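Local atomic coordinates of 33 kDa chaperonin (Thermotoga maritima, PDB entry 1VQ0), a protein that probably acts as a redox-regulated, zinc-binding chaperone that keeps heat-unfolded or oxidatively damaged proteins from aggregating irreversibly. Residues A[74-79]-A[146-151]; A[53-58]-A[85-90]; A[205-210]-A[224-229]; A[26-31]-A[220-225]; A[252-257]-A[290-295]. All blocks are in the same frame, centred on the assembly; numbering follows the deposited sequence.

Interaction 1 of 5, residues A[74-79]-A[146-151]; sequences LDIEGN and GEIAED
I76 and I148 meet by their long branches: CD1 of I76 rests 4.0 Å from CG1 of I148, the two side chains crossing at a slant. I148 keeps CG1 beside its backbone N and anti to the carbonyl carbon (chi1 -56°), sending that branch to I76, while its other branch, CG2, lies 4.4 Å from CD2 of L74. Isoleucine suits the place because its two branches can meet I76 and L74 at once. I148 is also the N-cap of the helix that follows, but its aliphatic side chain cannot accept a capping bond; instead OD2 of D151, three residues on, accepts the N-H of I148 at 2.8 Å on its anti side, 31° out of the carboxylate plane. OD1 takes the N-H of G146 nearly straight (177°) on its syn lone pair. V144 and S145 also donate to OD1. Strand 71-78 thus receives the start of helix 149-160, with I120 of helix 116-120 on both isoleucines and L125 of strand 123-130 on L74 and I76.

Interaction 2 of 5, residues A[53-58]-A[85-90]; sequences GRALIG and VVAQST
A55 and A87 face each other with their methyls, the two CB atoms 3.9 Å apart, and two larger residues complete the first shell. CG1 of V85, anti to its own backbone N (chi1 -172°), reaches to 3.7 Å from CB of A55, while CD2 of L56 comes in beside the alanines and stops 3.9 Å from CB of A87. That same methyl of A87 also lies 3.6 Å from the carbonyl O of A55, a van der Waals contact with the helix backbone itself. The alanines explain the closeness: helix and strand axes approach to 7.3 Å, at 27° from parallel. In the next shell, V51 touches V85 and A59 touches A87, extending the contact along helix 46-62, and OG of S89 bonds to the carbonyl O of A59. Backbone bonds to L74 and I76 hold strand 84-90 against strand 71-78. V86 and Q88 point away from the helix and touch W277, which sits between the zinc ligands C275 and C278. Chemically this is an apolar, buried seam in which close packing of small side chains, with no polar bond between the two segments, joins helix to sheet.

Interaction 3 of 5, residues A[205-210]-A[224-229]; sequences KNLPSI and ERIFGE
The carbonyl oxygen of I226, whose side chain meets L207 across this contact, accepts a hydrogen bond from ND2 of N203 on helix 194-205, fixing the end of one helix to the other just before the loop. L207, in that loop, reaches to helix 219-227. Its fork is shared out: CD1 stands 3.9 Å from CG1 of I226, the two side chains crossing at about a right angle, while CD2 lies 3.9 Å from NH1 of R225 and 4.2 Å from CB of the same residue. A leucine suits this spot because its two methyls can serve a buried isoleucine and both the CB and the guanidinium end of an exposed arginine. The arginine bends at chi2 and chi3 (-136° and -125°), which brings its guanidinium back toward the loop, where CD of P208 also lies 4.2 Å from NH1. The helices here form a cluster against strand 176-187 of the large sheet, and F183 of that strand touches both L207 and I226. L213 of the short helix 210-213 packs on L207, P208 and R225. On its far branch I226 holds CG2 over the centre of the F227 ring, 3.9 Å above the plane. Helix 219-227 then stops at G228, whose positive phi (81°) favours glycine, its N-H making a weak bond to the carbonyl O of E224.

Interaction 4 of 5, residues A[26-31]-A[220-225]; sequences FSIVRM and LDVLER
F26 takes the crowded position for its first torsion, CG lying between the backbone N and the carbonyl carbon (chi1 64°), and this turns its ring toward L223. Two residues on, I28 sends CG1 anti to its backbone N (chi1 -175°), which carries CD1 out to V222. The leucine is the centre of the contact. CD1 of L223 sits 3.5 Å from CE1 of F26, with the leucine crossing the phenylalanine at about a right angle, and CD2 of L223 is 3.8 Å from CD1 of F26. Both methyls also come within 4.1 Å of CG2 of I28, so the fork of L223 nestles between aromatic ring and isoleucine branch. The tip of I28 finishes the row, CD1 resting 3.7 Å from CG1 of V222. Wide, apolar side chains suit this interface, where the strand and helix axes stay 9.8 Å apart. Replacing F26 with an alanine would probably open a gap beside L223 and let its methyls turn with less restraint. The helix runs 144° from the direction of the strand, closer to antiparallel than parallel but well inclined. Strand 24-30 lies in the large sheet between strands 13-19 and 176-187; helix 219-227 packs on one face of this strand, while V29 and S27 on the other turn to helix 46-62, where OG of S27 bonds to the carbonyl O of L61.

Interaction 5 of 5, residues A[252-257]-A[290-295]; sequences NALLVL and EELLKF
L255 reaches across to L292 and F295, and its side chain does so step by step. CB only carries the chain outward. CG of L255 comes 4.1 Å from CD2 of L292. Of the two methyls at the tip, CD1 of L255 lies 4.0 Å from both CD2 and CE2 of F295. CD2 of L255 is the busier: it meets CD2 of L292 at 4.0 Å, the carbonyl O of L292 at 3.9 Å, and CD2 of F295 at 3.8 Å, this last at the edge of the ring and near its plane. The phenylalanine is brought there with CG anti to its backbone N (chi1 -171°). L254 adds to the seam, its CB standing 4.1 Å from CD1 of L292. Leucine suits both sides because its forked tip offers two methyls, which L255 uses to meet L292 and F295 together. An alanine at L255 would probably leave the F295 edge and the CD2 methyl of L292 without their partner. NZ of K296, on helix 286-298, bonds to the carbonyl oxygens of L255 and L257. The contact joins helix 247-255, after the zinc ligands C243 and C245, to helix 286-298, and L262 of helix 259-268 touches both L254 and L293.

Interactions 1 to 4 belong to one body built on the large mixed sheet, while interaction 5 lies apart, its centre about 33 to 55 Å from those of the others, among the helices that accompany the zinc site. Interactions 1 and 2, their centres about 10 Å apart, lie on neighbouring strands 71-78 and 84-90, and their segments alternate along the chain. Both are nested inside the long loop that interaction 4 closes. Interactions 3 and 4, centres about 9 Å apart, share helix 219-227. Helix 46-62 links interaction 2 to interaction 4, where I57 packs on V29 and M31. The early and late chain are thus woven together, whereas the C-terminal zinc-binding part packs largely apart, consistent with its predicted role as a redox switch.

Interaction 1 of 5, residues A[74-79]-A[146-151]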
# COMPACT_ATOMS: atom_id res chain seq x y z
N LEU A 74 -6.93 -5.07 -8.65
CA LEU A 74 -5.67 -4.62 -9.29
C LEU A 74 -5.87 -3.23 -9.84
O LEU A 74 -6.71 -3.01 -10.67
CB LEU A 74 -5.35 -5.52 -10.44
CG LEU A 74 -4.24 -5.27 -11.42
CD1 LEU A 74 -2.98 -5.32 -10.51
CD2 LEU A 74 -4.26 -6.42 -12.40
N ASP A 75 -5.08 -2.30 -9.35
CA ASP A 75 -5.10 -0.91 -9.73
C ASP A 75 -3.67 -0.49 -10.23
O ASP A 75 -2.74 -0.32 -9.45
CB ASP A 75 -5.52 -0.08 -8.52
CG ASP A 75 -5.51 1.37 -8.80
OD1 ASP A 75 -5.52 1.74 -9.96
OD2 ASP A 75 -5.49 2.23 -7.90
N ILE A 76 -3.52 -0.46 -11.53
CA ILE A 76 -2.34 0.02 -12.21
C ILE A 76 -2.53 1.50 -12.65
O ILE A 76 -3.46 1.86 -13.31
CB ILE A 76 -2.01 -0.87 -13.37
CG1 ILE A 76 -1.65 -2.28 -12.86
CG2 ILE A 76 -0.85 -0.28 -14.17
CD1 ILE A 76 -1.64 -3.27 -13.94
N GLU A 77 -1.64 2.34 -12.18
CA GLU A 77 -1.71 3.75 -12.50
C GLU A 77 -0.37 4.24 -13.08
O GLU A 77 0.70 3.96 -12.54
CB GLU A 77 -2.10 4.50 -11.24
CG GLU A 77 -2.44 5.97 -11.55
CD GLU A 77 -3.00 6.68 -10.33
OE1 GLU A 77 -2.98 6.13 -9.22
OE2 GLU A 77 -3.48 7.79 -10.48
N GLY A 78 -0.43 4.93 -14.21
CA GLY A 78 0.81 5.40 -14.87
C GLY A 78 0.62 6.59 -15.73
O GLY A 78 -0.48 7.12 -15.79
N ASN A 79 1.74 7.09 -16.30
CA ASN A 79 1.71 8.31 -17.08
C ASN A 79 1.49 8.13 -18.62
O ASN A 79 1.56 9.08 -19.34
CB ASN A 79 2.97 9.17 -16.81
CG ASN A 79 4.24 8.57 -17.39
OD1 ASN A 79 4.22 7.50 -17.99
ND2 ASN A 79 5.38 9.23 -17.13
N GLY A 146 5.21 -3.15 -17.30
CA GLY A 146 3.97 -2.53 -17.85
C GLY A 146 3.18 -3.40 -18.82
O GLY A 146 2.24 -2.90 -19.41
N GLU A 147 3.55 -4.69 -18.95
CA GLU A 147 2.85 -5.69 -19.69
C GLU A 147 1.77 -6.37 -18.85
O GLU A 147 1.07 -7.23 -19.36
CB GLU A 147 3.84 -6.83 -20.08
CG GLU A 147 5.00 -6.41 -20.95
CD GLU A 147 4.57 -5.94 -22.31
OE1 GLU A 147 3.59 -6.50 -22.84
OE2 GLU A 147 5.21 -5.02 -22.85
N ILE A 148 1.72 -6.07 -17.54
CA ILE A 148 0.73 -6.61 -16.58
C ILE A 148 1.08 -7.99 -15.98
O ILE A 148 1.15 -8.12 -14.76
CB ILE A 148 -0.77 -6.51 -17.14
CG1 ILE A 148 -1.05 -5.04 -17.50
CG2 ILE A 148 -1.85 -6.92 -16.06
CD1 ILE A 148 -2.35 -4.77 -18.18
N ALA A 149 1.29 -9.01 -16.81
CA ALA A 149 1.61 -10.35 -16.31
C ALA A 149 2.76 -10.24 -15.33
O ALA A 149 2.63 -10.57 -14.14
CB ALA A 149 1.95 -11.37 -17.46
N GLU A 150 3.85 -9.72 -15.85
CA GLU A 150 5.11 -9.70 -15.08
C GLU A 150 5.06 -8.78 -13.86
O GLU A 150 5.72 -9.04 -12.87
CB GLU A 150 6.30 -9.28 -15.96
CG GLU A 150 7.62 -9.68 -15.36
CD GLU A 150 8.82 -9.22 -16.16
OE1 GLU A 150 8.60 -8.59 -17.21
OE2 GLU A 150 9.97 -9.48 -15.68
N ASP A 151 4.38 -7.65 -14.03
CA ASP A 151 4.12 -6.72 -12.95
C ASP A 151 3.39 -7.41 -11.78
O ASP A 151 3.79 -7.24 -10.65
CB ASP A 151 3.31 -5.57 -13.44
CG ASP A 151 3.93 -4.85 -14.62
OD1 ASP A 151 5.11 -4.39 -14.56
OD2 ASP A 151 3.23 -4.66 -15.62

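Interaction 2 of 5, residues A[53-58]-A[85-90]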
# COMPACT_ATOMS: atom_id res chain seq x y z
N GLY A 53 -8.30 -6.29 -20.67
CA GLY A 53 -8.46 -7.73 -20.74
C GLY A 53 -7.36 -8.45 -19.97
O GLY A 53 -7.61 -9.37 -19.21
N ARG A 54 -6.14 -8.01 -20.13
CA ARG A 54 -5.06 -8.63 -19.44
C ARG A 54 -5.20 -8.49 -17.93
O ARG A 54 -4.90 -9.45 -17.18
CB ARG A 54 -3.74 -8.03 -19.83
CG ARG A 54 -3.18 -8.44 -21.22
CD ARG A 54 -1.67 -8.10 -21.34
NE ARG A 54 -1.23 -8.14 -22.72
CZ ARG A 54 -0.01 -7.78 -23.13
NH1 ARG A 54 0.88 -7.35 -22.25
NH2 ARG A 54 0.32 -7.82 -24.40
N ALA A 55 -5.67 -7.31 -17.53
CA ALA A 55 -5.87 -7.00 -16.14
C ALA A 55 -7.02 -7.84 -15.53
O ALA A 55 -6.82 -8.42 -14.44
CB ALA A 55 -6.10 -5.54 -15.95
N LEU A 56 -8.15 -7.94 -16.27
CA LEU A 56 -9.28 -8.82 -15.92
C LEU A 56 -8.85 -10.28 -15.82
O LEU A 56 -9.23 -10.97 -14.91
CB LEU A 56 -10.43 -8.71 -16.95
CG LEU A 56 -11.13 -7.37 -17.02
CD1 LEU A 56 -12.14 -7.24 -18.19
CD2 LEU A 56 -11.83 -7.14 -15.67
N ILE A 57 -8.04 -10.74 -16.77
CA ILE A 57 -7.51 -12.13 -16.70
C ILE A 57 -6.71 -12.31 -15.39
O ILE A 57 -6.95 -13.24 -14.64
CB ILE A 57 -6.67 -12.45 -17.94
CG1 ILE A 57 -7.58 -12.46 -19.19
CG2 ILE A 57 -5.93 -13.79 -17.80
CD1 ILE A 57 -6.84 -12.23 -20.51
N GLY A 58 -5.78 -11.39 -15.15
CA GLY A 58 -5.01 -11.33 -13.90
C GLY A 58 -5.87 -11.49 -12.68
O GLY A 58 -5.67 -12.41 -11.91
N VAL A 85 -5.75 1.58 -15.05
CA VAL A 85 -6.35 0.29 -15.33
C VAL A 85 -6.69 -0.39 -14.02
O VAL A 85 -5.80 -0.64 -13.19
CB VAL A 85 -5.37 -0.62 -16.10
CG1 VAL A 85 -6.06 -1.85 -16.55
CG2 VAL A 85 -4.78 0.09 -17.27
N VAL A 86 -7.98 -0.72 -13.86
CA VAL A 86 -8.52 -1.26 -12.61
C VAL A 86 -9.33 -2.55 -12.89
O VAL A 86 -10.23 -2.58 -13.74
CB VAL A 86 -9.45 -0.22 -11.91
CG1 VAL A 86 -9.99 -0.75 -10.62
CG2 VAL A 86 -8.72 1.03 -11.61
N ALA A 87 -8.95 -3.64 -12.25
CA ALA A 87 -9.69 -4.86 -12.40
C ALA A 87 -9.94 -5.48 -11.07
O ALA A 87 -8.99 -5.69 -10.32
CB ALA A 87 -8.99 -5.82 -13.33
N GLN A 88 -11.22 -5.74 -10.78
CA GLN A 88 -11.62 -6.38 -9.53
C GLN A 88 -12.20 -7.78 -9.78
O GLN A 88 -12.95 -7.96 -10.70
CB GLN A 88 -12.65 -5.54 -8.87
CG GLN A 88 -13.07 -6.02 -7.50
CD GLN A 88 -13.94 -5.01 -6.84
OE1 GLN A 88 -15.16 -5.06 -6.96
NE2 GLN A 88 -13.33 -4.09 -6.12
N SER A 89 -11.79 -8.74 -8.96
CA SER A 89 -12.36 -10.07 -8.86
C SER A 89 -12.87 -10.39 -7.44
O SER A 89 -12.52 -9.72 -6.47
CB SER A 89 -11.34 -11.12 -9.26
OG SER A 89 -10.27 -11.14 -8.33
N THR A 90 -13.72 -11.41 -7.34
CA THR A 90 -14.35 -11.78 -6.10
C THR A 90 -14.24 -13.27 -5.80
O THR A 90 -13.95 -14.09 -6.67
CB THR A 90 -15.85 -11.44 -6.11
OG1 THR A 90 -16.51 -12.30 -7.03
CG2 THR A 90 -16.07 -10.07 -6.68

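Interaction 3 of 5, residues A[205-210]-A[224-229]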
# COMPACT_ATOMS: atom_id res chain seq x y z
N LYS A 205 8.90 -20.93 -19.66
CA LYS A 205 9.69 -20.08 -20.57
C LYS A 205 9.64 -20.62 -22.00
O LYS A 205 9.69 -19.85 -22.96
CB LYS A 205 11.15 -19.97 -20.09
CG LYS A 205 11.97 -18.86 -20.77
CD LYS A 205 13.48 -19.20 -20.79
CE LYS A 205 14.36 -18.05 -21.34
NZ LYS A 205 15.80 -18.53 -21.60
N ASN A 206 9.55 -21.93 -22.14
CA ASN A 206 9.50 -22.54 -23.45
C ASN A 206 8.17 -22.41 -24.16
O ASN A 206 8.08 -22.71 -25.35
CB ASN A 206 9.83 -24.02 -23.34
CG ASN A 206 11.33 -24.31 -23.43
OD1 ASN A 206 12.15 -23.40 -23.55
ND2 ASN A 206 11.69 -25.61 -23.36
N LEU A 207 7.11 -22.02 -23.45
CA LEU A 207 5.77 -22.00 -24.05
C LEU A 207 5.66 -20.86 -25.06
O LEU A 207 6.33 -19.83 -24.92
CB LEU A 207 4.67 -21.87 -22.99
CG LEU A 207 4.33 -23.11 -22.14
CD1 LEU A 207 3.28 -22.79 -21.07
CD2 LEU A 207 3.82 -24.26 -23.04
N PRO A 208 4.81 -21.04 -26.08
CA PRO A 208 4.39 -19.91 -26.90
C PRO A 208 3.55 -18.94 -26.11
O PRO A 208 2.97 -19.28 -25.06
CB PRO A 208 3.55 -20.54 -28.01
CG PRO A 208 3.73 -22.05 -27.90
CD PRO A 208 4.21 -22.32 -26.51
N SER A 209 3.43 -17.72 -26.61
CA SER A 209 2.53 -16.75 -25.98
C SER A 209 1.08 -17.31 -26.01
O SER A 209 0.75 -18.22 -26.78
CB SER A 209 2.61 -15.39 -26.69
OG SER A 209 1.89 -15.47 -27.90
N ILE A 210 0.22 -16.74 -25.17
CA ILE A 210 -1.13 -17.29 -24.96
C ILE A 210 -1.96 -17.33 -26.29
O ILE A 210 -2.59 -18.35 -26.61
CB ILE A 210 -1.87 -16.49 -23.82
CG1 ILE A 210 -1.29 -16.77 -22.39
CG2 ILE A 210 -3.39 -16.65 -23.91
CD1 ILE A 210 -1.23 -18.22 -21.86
N GLU A 224 -0.04 -29.80 -18.47
CA GLU A 224 0.85 -30.98 -18.58
C GLU A 224 2.23 -30.55 -19.05
O GLU A 224 3.24 -30.96 -18.49
CB GLU A 224 0.30 -32.05 -19.52
CG GLU A 224 1.36 -33.07 -19.89
CD GLU A 224 0.85 -34.24 -20.68
OE1 GLU A 224 -0.31 -34.17 -21.16
OE2 GLU A 224 1.65 -35.21 -20.78
N ARG A 225 2.24 -29.71 -20.07
CA ARG A 225 3.45 -29.06 -20.55
C ARG A 225 4.21 -28.28 -19.48
O ARG A 225 5.43 -28.43 -19.39
CB ARG A 225 3.13 -28.14 -21.71
CG ARG A 225 2.54 -28.84 -22.92
CD ARG A 225 3.13 -28.38 -24.20
NE ARG A 225 2.10 -27.92 -25.13
CZ ARG A 225 2.33 -27.03 -26.08
NH1 ARG A 225 3.55 -26.49 -26.23
NH2 ARG A 225 1.35 -26.65 -26.89
N ILE A 226 3.52 -27.45 -18.68
CA ILE A 226 4.19 -26.80 -17.54
C ILE A 226 4.87 -27.75 -16.51
O ILE A 226 6.01 -27.53 -16.10
CB ILE A 226 3.23 -25.85 -16.81
CG1 ILE A 226 2.87 -24.65 -17.71
CG2 ILE A 226 3.87 -25.34 -15.52
CD1 ILE A 226 1.65 -23.86 -17.31
N PHE A 227 4.15 -28.79 -16.08
CA PHE A 227 4.58 -29.56 -14.92
C PHE A 227 5.38 -30.78 -15.28
O PHE A 227 5.85 -31.48 -14.38
CB PHE A 227 3.37 -29.93 -14.07
CG PHE A 227 2.82 -28.78 -13.36
CD1 PHE A 227 3.51 -28.21 -12.29
CD2 PHE A 227 1.66 -28.14 -13.82
CE1 PHE A 227 3.04 -27.09 -11.66
CE2 PHE A 227 1.16 -27.04 -13.18
CZ PHE A 227 1.85 -26.50 -12.10
N GLY A 228 5.51 -31.04 -16.58
CA GLY A 228 6.30 -32.20 -17.08
C GLY A 228 5.57 -33.53 -17.02
O GLY A 228 6.00 -34.45 -17.63
N GLU A 229 4.46 -33.58 -16.30
CA GLU A 229 3.53 -34.69 -16.22
C GLU A 229 2.10 -34.10 -16.21
O GLU A 229 1.92 -32.90 -16.01
CB GLU A 229 3.77 -35.47 -14.93
CG GLU A 229 3.39 -34.72 -13.67
CD GLU A 229 4.30 -34.98 -12.50
OE1 GLU A 229 5.42 -34.40 -12.47
OE2 GLU A 229 3.88 -35.75 -11.60

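Interaction 4 of 5, residues A[26-31]-A[220-225]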
# COMPACT_ATOMS: atom_id res chain seq x y z
N PHE A 26 -1.88 -23.77 -9.14
CA PHE A 26 -2.04 -23.28 -10.50
C PHE A 26 -3.51 -22.94 -10.77
O PHE A 26 -4.42 -23.53 -10.15
CB PHE A 26 -1.56 -24.31 -11.55
CG PHE A 26 -2.37 -25.58 -11.56
CD1 PHE A 26 -3.59 -25.63 -12.23
CD2 PHE A 26 -1.91 -26.70 -10.88
CE1 PHE A 26 -4.35 -26.78 -12.18
CE2 PHE A 26 -2.67 -27.84 -10.83
CZ PHE A 26 -3.90 -27.87 -11.49
N SER A 27 -3.68 -22.11 -11.80
CA SER A 27 -4.90 -21.45 -12.24
C SER A 27 -4.72 -21.35 -13.75
O SER A 27 -3.65 -20.94 -14.19
CB SER A 27 -4.87 -19.97 -11.72
OG SER A 27 -6.14 -19.55 -11.47
N ILE A 28 -5.75 -21.67 -14.53
CA ILE A 28 -5.73 -21.41 -15.98
C ILE A 28 -7.16 -21.07 -16.43
O ILE A 28 -8.14 -21.67 -15.98
CB ILE A 28 -5.15 -22.61 -16.79
CG1 ILE A 28 -5.02 -22.30 -18.27
CG2 ILE A 28 -6.05 -23.86 -16.63
CD1 ILE A 28 -4.03 -23.22 -19.03
N VAL A 29 -7.28 -20.07 -17.27
CA VAL A 29 -8.60 -19.44 -17.51
C VAL A 29 -8.75 -19.19 -19.00
O VAL A 29 -7.80 -18.82 -19.68
CB VAL A 29 -8.84 -18.17 -16.65
CG1 VAL A 29 -8.03 -16.95 -17.13
CG2 VAL A 29 -10.33 -17.83 -16.57
N ARG A 30 -9.94 -19.49 -19.51
CA ARG A 30 -10.36 -19.06 -20.83
C ARG A 30 -11.60 -18.20 -20.64
O ARG A 30 -12.64 -18.67 -20.16
CB ARG A 30 -10.74 -20.26 -21.69
CG ARG A 30 -9.56 -21.12 -22.12
CD ARG A 30 -9.02 -20.79 -23.48
NE ARG A 30 -9.48 -21.74 -24.49
CZ ARG A 30 -9.65 -21.49 -25.78
NH1 ARG A 30 -9.42 -20.28 -26.29
NH2 ARG A 30 -10.11 -22.47 -26.57
N MET A 31 -11.50 -16.96 -21.04
CA MET A 31 -12.55 -16.03 -20.75
C MET A 31 -12.79 -14.93 -21.79
O MET A 31 -13.08 -13.78 -21.42
CB MET A 31 -12.30 -15.44 -19.34
CG MET A 31 -10.92 -14.73 -19.13
SD MET A 31 -10.71 -14.18 -17.43
CE MET A 31 -11.51 -12.66 -17.58
N LEU A 220 -5.82 -28.27 -20.03
CA LEU A 220 -5.19 -29.33 -19.24
C LEU A 220 -3.88 -29.82 -19.85
O LEU A 220 -3.00 -30.31 -19.13
CB LEU A 220 -6.14 -30.52 -19.05
CG LEU A 220 -7.27 -30.33 -18.03
CD1 LEU A 220 -8.17 -31.55 -18.03
CD2 LEU A 220 -6.75 -30.11 -16.64
N ASP A 221 -3.79 -29.76 -21.18
CA ASP A 221 -2.60 -30.14 -21.91
C ASP A 221 -1.56 -29.03 -21.72
O ASP A 221 -0.40 -29.31 -21.46
CB ASP A 221 -2.93 -30.34 -23.38
CG ASP A 221 -3.99 -31.43 -23.61
OD1 ASP A 221 -4.06 -32.39 -22.82
OD2 ASP A 221 -4.81 -31.41 -24.55
N VAL A 222 -1.99 -27.78 -21.78
CA VAL A 222 -1.08 -26.68 -21.40
C VAL A 222 -0.44 -26.91 -20.00
O VAL A 222 0.72 -26.66 -19.79
CB VAL A 222 -1.79 -25.31 -21.38
CG1 VAL A 222 -0.88 -24.21 -20.76
CG2 VAL A 222 -2.19 -24.88 -22.77
N LEU A 223 -1.24 -27.34 -19.04
CA LEU A 223 -0.72 -27.56 -17.68
C LEU A 223 0.26 -28.78 -17.65
O LEU A 223 1.24 -28.79 -16.87
CB LEU A 223 -1.88 -27.79 -16.70
CG LEU A 223 -2.95 -26.71 -16.46
CD1 LEU A 223 -4.09 -27.27 -15.59
CD2 LEU A 223 -2.36 -25.52 -15.83
N GLU A 224 -0.04 -29.80 -18.47
CA GLU A 224 0.85 -30.98 -18.58
C GLU A 224 2.23 -30.55 -19.05
O GLU A 224 3.24 -30.96 -18.49
CB GLU A 224 0.30 -32.05 -19.52
CG GLU A 224 1.36 -33.07 -19.89
CD GLU A 224 0.85 -34.24 -20.68
OE1 GLU A 224 -0.31 -34.17 -21.16
OE2 GLU A 224 1.65 -35.21 -20.78
N ARG A 225 2.24 -29.71 -20.07
CA ARG A 225 3.45 -29.06 -20.55
C ARG A 225 4.21 -28.28 -19.48
O ARG A 225 5.43 -28.43 -19.39
CB ARG A 225 3.13 -28.14 -21.71
CG ARG A 225 2.54 -28.84 -22.92
CD ARG A 225 3.13 -28.38 -24.20
NE ARG A 225 2.10 -27.92 -25.13
CZ ARG A 225 2.33 -27.03 -26.08
NH1 ARG A 225 3.55 -26.49 -26.23
NH2 ARG A 225 1.35 -26.65 -26.89

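Interaction 5 of 5, residues A[252-257]-A[290-295]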
# COMPACT_ATOMS: atom_id res chain seq x y z
N ASN A 252 -28.53 7.28 -4.27
CA ASN A 252 -27.65 7.60 -3.14
C ASN A 252 -26.39 8.37 -3.57
O ASN A 252 -25.92 9.29 -2.87
CB ASN A 252 -27.24 6.32 -2.40
CG ASN A 252 -28.40 5.69 -1.63
OD1 ASN A 252 -29.38 6.37 -1.29
ND2 ASN A 252 -28.30 4.39 -1.36
N ALA A 253 -25.86 8.00 -4.74
CA ALA A 253 -24.69 8.72 -5.26
C ALA A 253 -25.06 10.19 -5.47
O ALA A 253 -24.25 11.07 -5.25
CB ALA A 253 -24.18 8.07 -6.57
N LEU A 254 -26.29 10.46 -5.88
CA LEU A 254 -26.70 11.84 -6.09
C LEU A 254 -26.99 12.56 -4.79
O LEU A 254 -26.84 13.77 -4.71
CB LEU A 254 -27.93 11.90 -6.97
CG LEU A 254 -27.77 11.47 -8.43
CD1 LEU A 254 -29.14 11.45 -9.09
CD2 LEU A 254 -26.77 12.34 -9.23
N LEU A 255 -27.44 11.81 -3.78
CA LEU A 255 -27.74 12.39 -2.47
C LEU A 255 -26.51 12.93 -1.71
O LEU A 255 -26.63 13.85 -0.88
CB LEU A 255 -28.48 11.37 -1.59
CG LEU A 255 -30.01 11.37 -1.71
CD1 LEU A 255 -30.61 10.33 -0.74
CD2 LEU A 255 -30.64 12.76 -1.46
N VAL A 256 -25.34 12.37 -2.01
CA VAL A 256 -24.06 12.81 -1.45
C VAL A 256 -23.52 14.09 -2.11
O VAL A 256 -22.57 14.69 -1.60
CB VAL A 256 -22.97 11.71 -1.54
CG1 VAL A 256 -23.42 10.42 -0.81
CG2 VAL A 256 -22.59 11.41 -2.98
N LEU A 257 -24.10 14.48 -3.25
CA LEU A 257 -23.67 15.68 -3.94
C LEU A 257 -24.19 16.93 -3.24
O LEU A 257 -25.25 16.90 -2.61
CB LEU A 257 -24.17 15.70 -5.38
CG LEU A 257 -23.76 14.57 -6.31
CD1 LEU A 257 -24.50 14.76 -7.64
CD2 LEU A 257 -22.24 14.49 -6.53
N GLU A 290 -36.16 17.11 -7.79
CA GLU A 290 -36.90 17.88 -6.81
C GLU A 290 -37.06 17.05 -5.54
O GLU A 290 -36.84 17.54 -4.44
CB GLU A 290 -38.26 18.31 -7.38
CG GLU A 290 -38.16 19.44 -8.40
CD GLU A 290 -39.44 19.67 -9.20
OE1 GLU A 290 -40.39 18.84 -9.12
OE2 GLU A 290 -39.49 20.71 -9.91
N GLU A 291 -37.42 15.78 -5.70
CA GLU A 291 -37.63 14.87 -4.57
C GLU A 291 -36.39 14.79 -3.70
O GLU A 291 -36.46 14.94 -2.49
CB GLU A 291 -38.01 13.46 -5.05
CG GLU A 291 -39.51 13.17 -5.11
CD GLU A 291 -39.85 12.05 -6.10
OE1 GLU A 291 -38.95 11.24 -6.49
OE2 GLU A 291 -41.04 11.99 -6.50
N LEU A 292 -35.24 14.53 -4.33
CA LEU A 292 -33.97 14.43 -3.62
C LEU A 292 -33.59 15.75 -2.91
O LEU A 292 -33.19 15.74 -1.73
CB LEU A 292 -32.87 13.98 -4.58
CG LEU A 292 -33.07 12.62 -5.26
CD1 LEU A 292 -31.90 12.33 -6.21
CD2 LEU A 292 -33.24 11.49 -4.25
N LEU A 293 -33.77 16.88 -3.60
CA LEU A 293 -33.56 18.23 -3.03
C LEU A 293 -34.45 18.51 -1.81
O LEU A 293 -33.96 18.97 -0.77
CB LEU A 293 -33.84 19.30 -4.09
CG LEU A 293 -32.82 19.56 -5.21
CD1 LEU A 293 -33.51 20.31 -6.36
CD2 LEU A 293 -31.61 20.36 -4.69
N LYS A 294 -35.74 18.26 -1.96
CA LYS A 294 -36.69 18.29 -0.84
C LYS A 294 -36.13 17.47 0.34
O LYS A 294 -36.19 17.90 1.49
CB LYS A 294 -38.06 17.77 -1.30
CG LYS A 294 -39.26 18.21 -0.44
CD LYS A 294 -40.61 17.93 -1.13
CE LYS A 294 -40.82 16.43 -1.40
NZ LYS A 294 -42.01 16.15 -2.25
N PHE A 295 -35.55 16.31 0.02
CA PHE A 295 -34.90 15.44 1.01
C PHE A 295 -33.53 15.96 1.51
O PHE A 295 -33.07 15.54 2.57
CB PHE A 295 -34.76 14.00 0.47
CG PHE A 295 -34.30 13.00 1.50
CD1 PHE A 295 -35.18 12.54 2.47
CD2 PHE A 295 -32.98 12.56 1.53
CE1 PHE A 295 -34.75 11.63 3.44
CE2 PHE A 295 -32.55 11.65 2.49
CZ PHE A 295 -33.44 11.18 3.45